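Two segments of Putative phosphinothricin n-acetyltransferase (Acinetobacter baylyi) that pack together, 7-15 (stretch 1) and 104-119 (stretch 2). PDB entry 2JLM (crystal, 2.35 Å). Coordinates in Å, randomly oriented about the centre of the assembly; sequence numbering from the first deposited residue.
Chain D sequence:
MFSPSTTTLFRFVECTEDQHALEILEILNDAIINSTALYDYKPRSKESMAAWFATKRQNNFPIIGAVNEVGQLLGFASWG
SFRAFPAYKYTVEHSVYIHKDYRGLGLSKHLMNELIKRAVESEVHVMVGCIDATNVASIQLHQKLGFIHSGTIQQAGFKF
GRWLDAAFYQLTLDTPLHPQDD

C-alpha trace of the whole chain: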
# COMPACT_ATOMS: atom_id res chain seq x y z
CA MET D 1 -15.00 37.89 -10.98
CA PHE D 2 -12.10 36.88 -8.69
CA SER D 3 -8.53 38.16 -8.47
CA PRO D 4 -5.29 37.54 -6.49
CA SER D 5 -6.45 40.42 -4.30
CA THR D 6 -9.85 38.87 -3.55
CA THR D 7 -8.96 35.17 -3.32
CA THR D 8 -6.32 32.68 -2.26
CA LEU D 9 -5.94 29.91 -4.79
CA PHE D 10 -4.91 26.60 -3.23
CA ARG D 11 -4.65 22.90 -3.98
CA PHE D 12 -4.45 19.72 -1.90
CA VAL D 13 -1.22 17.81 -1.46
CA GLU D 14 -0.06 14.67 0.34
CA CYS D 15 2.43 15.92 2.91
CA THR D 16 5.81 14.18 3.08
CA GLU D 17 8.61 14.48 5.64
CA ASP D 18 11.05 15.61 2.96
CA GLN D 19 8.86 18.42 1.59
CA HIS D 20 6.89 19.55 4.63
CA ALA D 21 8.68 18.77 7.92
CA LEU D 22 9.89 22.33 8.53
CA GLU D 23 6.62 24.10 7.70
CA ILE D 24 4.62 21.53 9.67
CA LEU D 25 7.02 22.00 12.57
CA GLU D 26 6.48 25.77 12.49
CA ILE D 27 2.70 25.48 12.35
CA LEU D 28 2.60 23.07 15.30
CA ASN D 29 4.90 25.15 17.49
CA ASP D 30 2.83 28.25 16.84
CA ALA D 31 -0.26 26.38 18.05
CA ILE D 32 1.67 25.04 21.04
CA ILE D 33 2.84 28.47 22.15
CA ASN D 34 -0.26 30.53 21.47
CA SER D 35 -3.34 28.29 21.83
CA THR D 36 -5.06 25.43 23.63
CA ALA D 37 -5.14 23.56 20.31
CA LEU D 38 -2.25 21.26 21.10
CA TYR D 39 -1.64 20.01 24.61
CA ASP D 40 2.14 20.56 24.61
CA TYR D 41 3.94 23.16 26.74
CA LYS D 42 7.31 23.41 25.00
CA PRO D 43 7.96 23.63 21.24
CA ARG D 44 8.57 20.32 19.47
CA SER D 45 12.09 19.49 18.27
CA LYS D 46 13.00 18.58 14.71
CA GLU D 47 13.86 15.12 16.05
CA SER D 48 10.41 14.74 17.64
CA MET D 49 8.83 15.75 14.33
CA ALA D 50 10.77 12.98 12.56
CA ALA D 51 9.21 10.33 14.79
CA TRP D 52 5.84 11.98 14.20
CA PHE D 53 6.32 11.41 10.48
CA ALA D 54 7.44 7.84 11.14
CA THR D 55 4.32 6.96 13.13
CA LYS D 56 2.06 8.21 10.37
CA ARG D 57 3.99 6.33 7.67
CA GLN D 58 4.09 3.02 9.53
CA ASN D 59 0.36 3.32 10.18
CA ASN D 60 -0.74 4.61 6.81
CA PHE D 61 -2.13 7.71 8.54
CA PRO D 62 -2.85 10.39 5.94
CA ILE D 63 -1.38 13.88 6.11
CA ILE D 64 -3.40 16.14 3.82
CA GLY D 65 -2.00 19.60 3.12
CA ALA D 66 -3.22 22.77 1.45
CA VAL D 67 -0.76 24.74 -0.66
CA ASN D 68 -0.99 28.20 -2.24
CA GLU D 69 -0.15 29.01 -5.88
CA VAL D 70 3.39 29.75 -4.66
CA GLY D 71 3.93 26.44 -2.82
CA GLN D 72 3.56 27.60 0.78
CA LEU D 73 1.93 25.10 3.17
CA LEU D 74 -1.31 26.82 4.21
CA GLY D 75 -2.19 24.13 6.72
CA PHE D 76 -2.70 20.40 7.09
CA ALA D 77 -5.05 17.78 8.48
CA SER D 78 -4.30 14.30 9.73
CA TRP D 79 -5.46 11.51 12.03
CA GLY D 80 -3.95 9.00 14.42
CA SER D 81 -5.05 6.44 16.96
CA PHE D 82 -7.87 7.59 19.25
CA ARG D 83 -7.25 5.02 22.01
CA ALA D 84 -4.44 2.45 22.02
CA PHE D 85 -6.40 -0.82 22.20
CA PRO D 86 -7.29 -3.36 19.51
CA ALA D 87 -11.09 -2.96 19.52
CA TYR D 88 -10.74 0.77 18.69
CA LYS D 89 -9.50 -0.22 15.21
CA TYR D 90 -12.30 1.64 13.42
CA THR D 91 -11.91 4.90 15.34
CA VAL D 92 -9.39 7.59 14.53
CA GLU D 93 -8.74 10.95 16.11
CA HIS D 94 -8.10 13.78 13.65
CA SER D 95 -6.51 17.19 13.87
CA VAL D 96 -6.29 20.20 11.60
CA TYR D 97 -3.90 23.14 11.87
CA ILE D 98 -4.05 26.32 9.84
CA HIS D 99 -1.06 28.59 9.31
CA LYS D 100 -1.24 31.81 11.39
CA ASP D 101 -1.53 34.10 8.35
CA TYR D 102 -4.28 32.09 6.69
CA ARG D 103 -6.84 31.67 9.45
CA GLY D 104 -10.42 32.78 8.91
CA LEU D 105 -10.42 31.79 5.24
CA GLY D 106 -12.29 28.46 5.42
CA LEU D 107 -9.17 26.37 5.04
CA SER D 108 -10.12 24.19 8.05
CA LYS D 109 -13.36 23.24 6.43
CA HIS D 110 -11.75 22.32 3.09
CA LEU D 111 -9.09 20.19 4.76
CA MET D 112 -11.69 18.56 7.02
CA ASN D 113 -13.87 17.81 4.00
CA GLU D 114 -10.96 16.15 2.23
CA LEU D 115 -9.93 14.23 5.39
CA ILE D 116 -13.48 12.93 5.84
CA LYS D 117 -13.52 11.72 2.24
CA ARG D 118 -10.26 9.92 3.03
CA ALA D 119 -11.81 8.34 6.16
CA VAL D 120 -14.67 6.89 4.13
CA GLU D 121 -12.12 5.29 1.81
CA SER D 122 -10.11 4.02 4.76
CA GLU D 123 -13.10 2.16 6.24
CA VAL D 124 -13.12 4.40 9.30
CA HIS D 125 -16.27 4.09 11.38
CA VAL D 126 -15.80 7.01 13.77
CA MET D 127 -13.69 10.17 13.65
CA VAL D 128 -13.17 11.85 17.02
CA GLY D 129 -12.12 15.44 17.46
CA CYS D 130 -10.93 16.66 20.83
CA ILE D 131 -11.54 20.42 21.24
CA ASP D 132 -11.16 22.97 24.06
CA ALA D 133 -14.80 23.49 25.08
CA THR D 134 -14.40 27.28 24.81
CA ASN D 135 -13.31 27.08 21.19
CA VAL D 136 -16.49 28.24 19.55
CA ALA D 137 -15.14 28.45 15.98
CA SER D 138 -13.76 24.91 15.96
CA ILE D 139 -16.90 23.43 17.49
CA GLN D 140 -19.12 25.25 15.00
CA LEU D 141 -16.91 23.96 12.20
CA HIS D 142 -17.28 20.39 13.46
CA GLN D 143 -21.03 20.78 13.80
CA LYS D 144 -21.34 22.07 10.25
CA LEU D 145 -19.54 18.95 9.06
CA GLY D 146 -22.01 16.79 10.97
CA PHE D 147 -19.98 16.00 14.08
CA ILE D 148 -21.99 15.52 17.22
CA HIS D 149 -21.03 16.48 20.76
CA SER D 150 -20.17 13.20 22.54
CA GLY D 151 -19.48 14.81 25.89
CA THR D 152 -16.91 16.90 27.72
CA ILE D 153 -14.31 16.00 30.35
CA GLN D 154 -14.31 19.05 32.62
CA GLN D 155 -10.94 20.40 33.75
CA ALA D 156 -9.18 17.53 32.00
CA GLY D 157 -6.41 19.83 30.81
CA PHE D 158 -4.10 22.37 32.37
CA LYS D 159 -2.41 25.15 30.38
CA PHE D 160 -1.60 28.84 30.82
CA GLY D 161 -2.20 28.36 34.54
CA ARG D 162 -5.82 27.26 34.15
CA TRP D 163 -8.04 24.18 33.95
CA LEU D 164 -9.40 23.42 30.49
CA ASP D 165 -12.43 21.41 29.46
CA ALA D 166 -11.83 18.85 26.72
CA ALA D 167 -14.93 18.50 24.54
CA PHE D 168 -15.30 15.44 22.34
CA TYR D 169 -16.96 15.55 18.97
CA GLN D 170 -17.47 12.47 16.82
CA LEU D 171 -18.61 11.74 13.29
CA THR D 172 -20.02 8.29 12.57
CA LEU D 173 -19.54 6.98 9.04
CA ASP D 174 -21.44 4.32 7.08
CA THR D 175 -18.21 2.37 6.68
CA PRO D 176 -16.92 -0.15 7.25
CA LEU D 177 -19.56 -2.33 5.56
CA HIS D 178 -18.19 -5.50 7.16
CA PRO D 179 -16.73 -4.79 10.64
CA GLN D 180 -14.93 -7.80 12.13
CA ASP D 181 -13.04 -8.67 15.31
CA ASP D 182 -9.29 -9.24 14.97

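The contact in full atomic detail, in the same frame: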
# COMPACT_ATOMS: atom_id res chain seq x y z
N THR D 7 -8.93 36.61 -3.60
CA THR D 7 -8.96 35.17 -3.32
C THR D 7 -7.59 34.50 -3.24
O THR D 7 -6.67 34.84 -3.98
CB THR D 7 -9.84 34.41 -4.32
OG1 THR D 7 -10.16 33.11 -3.79
CG2 THR D 7 -9.13 34.25 -5.66
N THR D 8 -7.49 33.53 -2.34
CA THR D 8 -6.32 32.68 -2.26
C THR D 8 -6.60 31.39 -2.99
O THR D 8 -7.51 30.63 -2.63
CB THR D 8 -5.96 32.33 -0.81
OG1 THR D 8 -5.56 33.52 -0.11
CG2 THR D 8 -4.80 31.33 -0.78
N LEU D 9 -5.84 31.15 -4.05
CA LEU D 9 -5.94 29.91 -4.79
C LEU D 9 -5.11 28.86 -4.06
O LEU D 9 -4.00 29.15 -3.62
CB LEU D 9 -5.41 30.11 -6.21
CG LEU D 9 -5.78 29.05 -7.25
CD1 LEU D 9 -7.26 29.09 -7.52
CD2 LEU D 9 -4.99 29.28 -8.52
N PHE D 10 -5.65 27.66 -3.91
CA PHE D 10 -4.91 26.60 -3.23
C PHE D 10 -5.30 25.24 -3.75
O PHE D 10 -6.39 25.06 -4.31
CB PHE D 10 -5.15 26.65 -1.71
CG PHE D 10 -6.45 26.01 -1.30
CD1 PHE D 10 -6.48 24.68 -0.90
CD2 PHE D 10 -7.63 26.73 -1.31
CE1 PHE D 10 -7.67 24.09 -0.51
CE2 PHE D 10 -8.82 26.15 -0.94
CZ PHE D 10 -8.84 24.83 -0.53
N ARG D 11 -4.40 24.27 -3.58
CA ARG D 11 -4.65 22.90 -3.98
C ARG D 11 -4.29 21.97 -2.83
O ARG D 11 -3.58 22.37 -1.91
CB ARG D 11 -3.81 22.54 -5.20
CG ARG D 11 -2.32 22.42 -4.86
CD ARG D 11 -1.49 22.16 -6.10
NE ARG D 11 -0.11 22.60 -5.90
CZ ARG D 11 0.92 21.78 -5.72
NH1 ARG D 11 0.73 20.46 -5.75
NH2 ARG D 11 2.14 22.26 -5.53
N PHE D 12 -4.77 20.73 -2.90
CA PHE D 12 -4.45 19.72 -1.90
C PHE D 12 -3.16 19.01 -2.27
O PHE D 12 -2.87 18.82 -3.45
CB PHE D 12 -5.58 18.69 -1.78
CG PHE D 12 -6.81 19.23 -1.09
CD1 PHE D 12 -8.06 19.05 -1.65
CD2 PHE D 12 -6.70 19.91 0.12
CE1 PHE D 12 -9.19 19.54 -1.02
CE2 PHE D 12 -7.82 20.40 0.76
CZ PHE D 12 -9.06 20.22 0.20
N VAL D 13 -2.40 18.62 -1.26
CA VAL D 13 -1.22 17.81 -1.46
C VAL D 13 -1.11 16.75 -0.37
O VAL D 13 -1.66 16.90 0.72
CB VAL D 13 0.05 18.68 -1.42
CG1 VAL D 13 0.21 19.28 -0.04
CG2 VAL D 13 1.26 17.85 -1.76
N GLU D 14 -0.41 15.66 -0.66
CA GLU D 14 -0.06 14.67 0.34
C GLU D 14 1.25 15.07 0.98
O GLU D 14 2.30 15.02 0.34
CB GLU D 14 0.08 13.29 -0.30
CG GLU D 14 -1.19 12.80 -0.99
CD GLU D 14 -2.38 12.80 -0.03
OE1 GLU D 14 -2.34 12.09 0.99
OE2 GLU D 14 -3.36 13.53 -0.30
N CYS D 15 1.21 15.49 2.24
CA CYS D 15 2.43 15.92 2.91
C CYS D 15 3.44 14.79 3.11
O CYS D 15 3.07 13.66 3.43
CB CYS D 15 2.12 16.60 4.23
SG CYS D 15 1.21 18.12 4.00
N GLY D 104 -9.22 32.02 9.23
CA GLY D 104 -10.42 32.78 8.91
C GLY D 104 -10.87 32.67 7.47
O GLY D 104 -11.86 33.28 7.08
N LEU D 105 -10.16 31.88 6.68
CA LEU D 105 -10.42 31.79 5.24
C LEU D 105 -11.22 30.56 4.80
O LEU D 105 -11.52 30.40 3.62
CB LEU D 105 -9.10 31.82 4.47
CG LEU D 105 -8.22 33.04 4.74
CD1 LEU D 105 -6.89 32.92 3.99
CD2 LEU D 105 -8.96 34.32 4.36
N GLY D 106 -11.54 29.67 5.74
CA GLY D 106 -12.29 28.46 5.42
C GLY D 106 -11.39 27.31 5.01
O GLY D 106 -11.84 26.30 4.44
N LEU D 107 -10.11 27.44 5.30
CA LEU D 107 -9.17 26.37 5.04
C LEU D 107 -9.48 25.10 5.87
O LEU D 107 -9.39 23.98 5.36
CB LEU D 107 -7.74 26.85 5.25
CG LEU D 107 -7.21 27.63 4.04
CD1 LEU D 107 -5.77 28.09 4.24
CD2 LEU D 107 -7.31 26.76 2.81
N SER D 108 -9.85 25.30 7.14
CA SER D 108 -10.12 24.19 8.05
C SER D 108 -11.20 23.31 7.49
O SER D 108 -11.14 22.09 7.60
CB SER D 108 -10.61 24.71 9.41
OG SER D 108 -9.50 25.12 10.20
N LYS D 109 -12.20 23.95 6.91
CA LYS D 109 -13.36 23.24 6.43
C LYS D 109 -12.99 22.41 5.20
O LYS D 109 -13.37 21.25 5.09
CB LYS D 109 -14.51 24.22 6.16
CG LYS D 109 -15.84 23.56 5.82
CD LYS D 109 -16.87 24.59 5.37
N HIS D 110 -12.24 23.02 4.28
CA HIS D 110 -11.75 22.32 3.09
C HIS D 110 -10.92 21.09 3.46
O HIS D 110 -11.14 20.00 2.94
CB HIS D 110 -10.87 23.24 2.23
CG HIS D 110 -11.61 24.37 1.60
ND1 HIS D 110 -12.72 24.18 0.81
CD2 HIS D 110 -11.40 25.71 1.64
CE1 HIS D 110 -13.16 25.35 0.39
NE2 HIS D 110 -12.38 26.30 0.88
N LEU D 111 -9.94 21.29 4.33
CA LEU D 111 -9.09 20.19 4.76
C LEU D 111 -9.92 19.11 5.46
O LEU D 111 -9.77 17.92 5.18
CB LEU D 111 -7.96 20.70 5.65
CG LEU D 111 -6.87 21.44 4.86
CD1 LEU D 111 -6.01 22.33 5.77
CD2 LEU D 111 -5.98 20.46 4.06
N MET D 112 -10.82 19.53 6.35
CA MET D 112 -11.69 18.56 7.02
C MET D 112 -12.53 17.79 6.01
O MET D 112 -12.66 16.57 6.10
CB MET D 112 -12.58 19.22 8.08
CG MET D 112 -11.87 19.45 9.41
SD MET D 112 -11.02 17.98 10.03
CE MET D 112 -12.42 16.87 10.15
N ASN D 113 -13.10 18.49 5.03
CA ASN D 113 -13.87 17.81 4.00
C ASN D 113 -13.05 16.75 3.27
O ASN D 113 -13.53 15.65 3.00
CB ASN D 113 -14.48 18.80 3.01
CG ASN D 113 -15.82 19.34 3.46
OD1 ASN D 113 -16.60 18.64 4.12
ND2 ASN D 113 -16.11 20.58 3.11
N GLU D 114 -11.82 17.08 2.94
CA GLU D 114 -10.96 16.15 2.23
C GLU D 114 -10.57 14.98 3.16
O GLU D 114 -10.59 13.82 2.75
CB GLU D 114 -9.74 16.89 1.66
CG GLU D 114 -8.96 16.13 0.59
CD GLU D 114 -9.66 16.06 -0.77
OE1 GLU D 114 -10.76 16.64 -0.93
OE2 GLU D 114 -9.10 15.41 -1.69
N LEU D 115 -10.26 15.28 4.42
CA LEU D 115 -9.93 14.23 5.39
C LEU D 115 -11.09 13.26 5.61
O LEU D 115 -10.88 12.06 5.74
CB LEU D 115 -9.56 14.84 6.74
CG LEU D 115 -8.81 13.88 7.66
CD1 LEU D 115 -7.47 13.52 7.03
CD2 LEU D 115 -8.62 14.50 9.03
N ILE D 116 -12.31 13.78 5.63
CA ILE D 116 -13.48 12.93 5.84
C ILE D 116 -13.69 12.00 4.65
O ILE D 116 -14.02 10.81 4.82
CB ILE D 116 -14.72 13.78 6.10
CG1 ILE D 116 -14.57 14.52 7.43
CG2 ILE D 116 -15.99 12.93 6.09
CD1 ILE D 116 -15.70 15.51 7.71
N LYS D 117 -13.48 12.53 3.45
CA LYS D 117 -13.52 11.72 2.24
C LYS D 117 -12.50 10.59 2.36
O LYS D 117 -12.81 9.44 2.06
CB LYS D 117 -13.24 12.57 0.99
CG LYS D 117 -14.48 13.31 0.47
CD LYS D 117 -14.14 14.21 -0.73
N ARG D 118 -11.30 10.92 2.84
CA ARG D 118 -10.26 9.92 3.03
C ARG D 118 -10.66 8.85 4.06
O ARG D 118 -10.32 7.67 3.89
CB ARG D 118 -8.94 10.58 3.44
CG ARG D 118 -7.72 9.68 3.28
CD ARG D 118 -7.42 9.40 1.81
NE ARG D 118 -7.18 10.65 1.09
CZ ARG D 118 -5.98 11.23 0.99
NH1 ARG D 118 -5.85 12.37 0.33
NH2 ARG D 118 -4.92 10.66 1.53
N ALA D 119 -11.36 9.26 5.12
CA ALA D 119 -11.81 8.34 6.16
C ALA D 119 -12.76 7.30 5.58
O ALA D 119 -12.65 6.11 5.87
CB ALA D 119 -12.49 9.10 7.33

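Strand 7-14 lies along helix 107-119 with its axis 10.5 Å away at closest approach and 35° between the N-to-C directions, and the strand runs in register with stretch 2: T8 faces L105, just before the helix, F10 faces L107 and F12 faces L111. T8, F10 and F12 point their CA-to-CB bonds toward stretch 2, as the alternation of a strand requires; L9 and R11, between them, are out of reach.

F12 loses the most surface. Its ring, placed by chi1 in the m well, sits among three helix residues. E114 lies over one face: its CG stands 3.9 Å from the centroid of the F12 ring and 16° off the ring normal, a CH-pi contact made by the aliphatic part of an acidic side chain. L111 meets the ring at its edge, F12 CE2 to L111 CD2 being 3.8 Å. The ring tip also reaches the helix backbone, with F12 CZ 3.4 Å from H110 O, an oxygen that accepts the helical hydrogen bond from E114 N (3.0 Å).

F10, with chi1 in p, packs one turn earlier. L107 CD2 sits almost directly above its ring, 4.0 Å from the centroid of F10 and 5° off the normal; although the CA-to-CB bond of L107 points sideways, the end of the side chain comes nearer. H110 approaches obliquely, F10 CZ to H110 CD2 being 3.5 Å, with the two ring planes at 47°. H110 therefore touches both phenylalanines: its CB lies 3.8 Å from F10 CZ and 4.1 Å from F12 CZ, while its ring packs against F10 and its carbonyl O approaches F12.

Past the aromatic rings the contact turns polar. E14 starts sideways, but its carboxylate reaches R118 in a two-pronged salt bridge: R118 NH1 donates to E14 OE2 at 2.8 Å and R118 NH2 to E14 OE1 at 3.0 Å, both nearly linear. The carboxylate meets the guanidinium at its edge, where both N-H groups can point at separate oxygens.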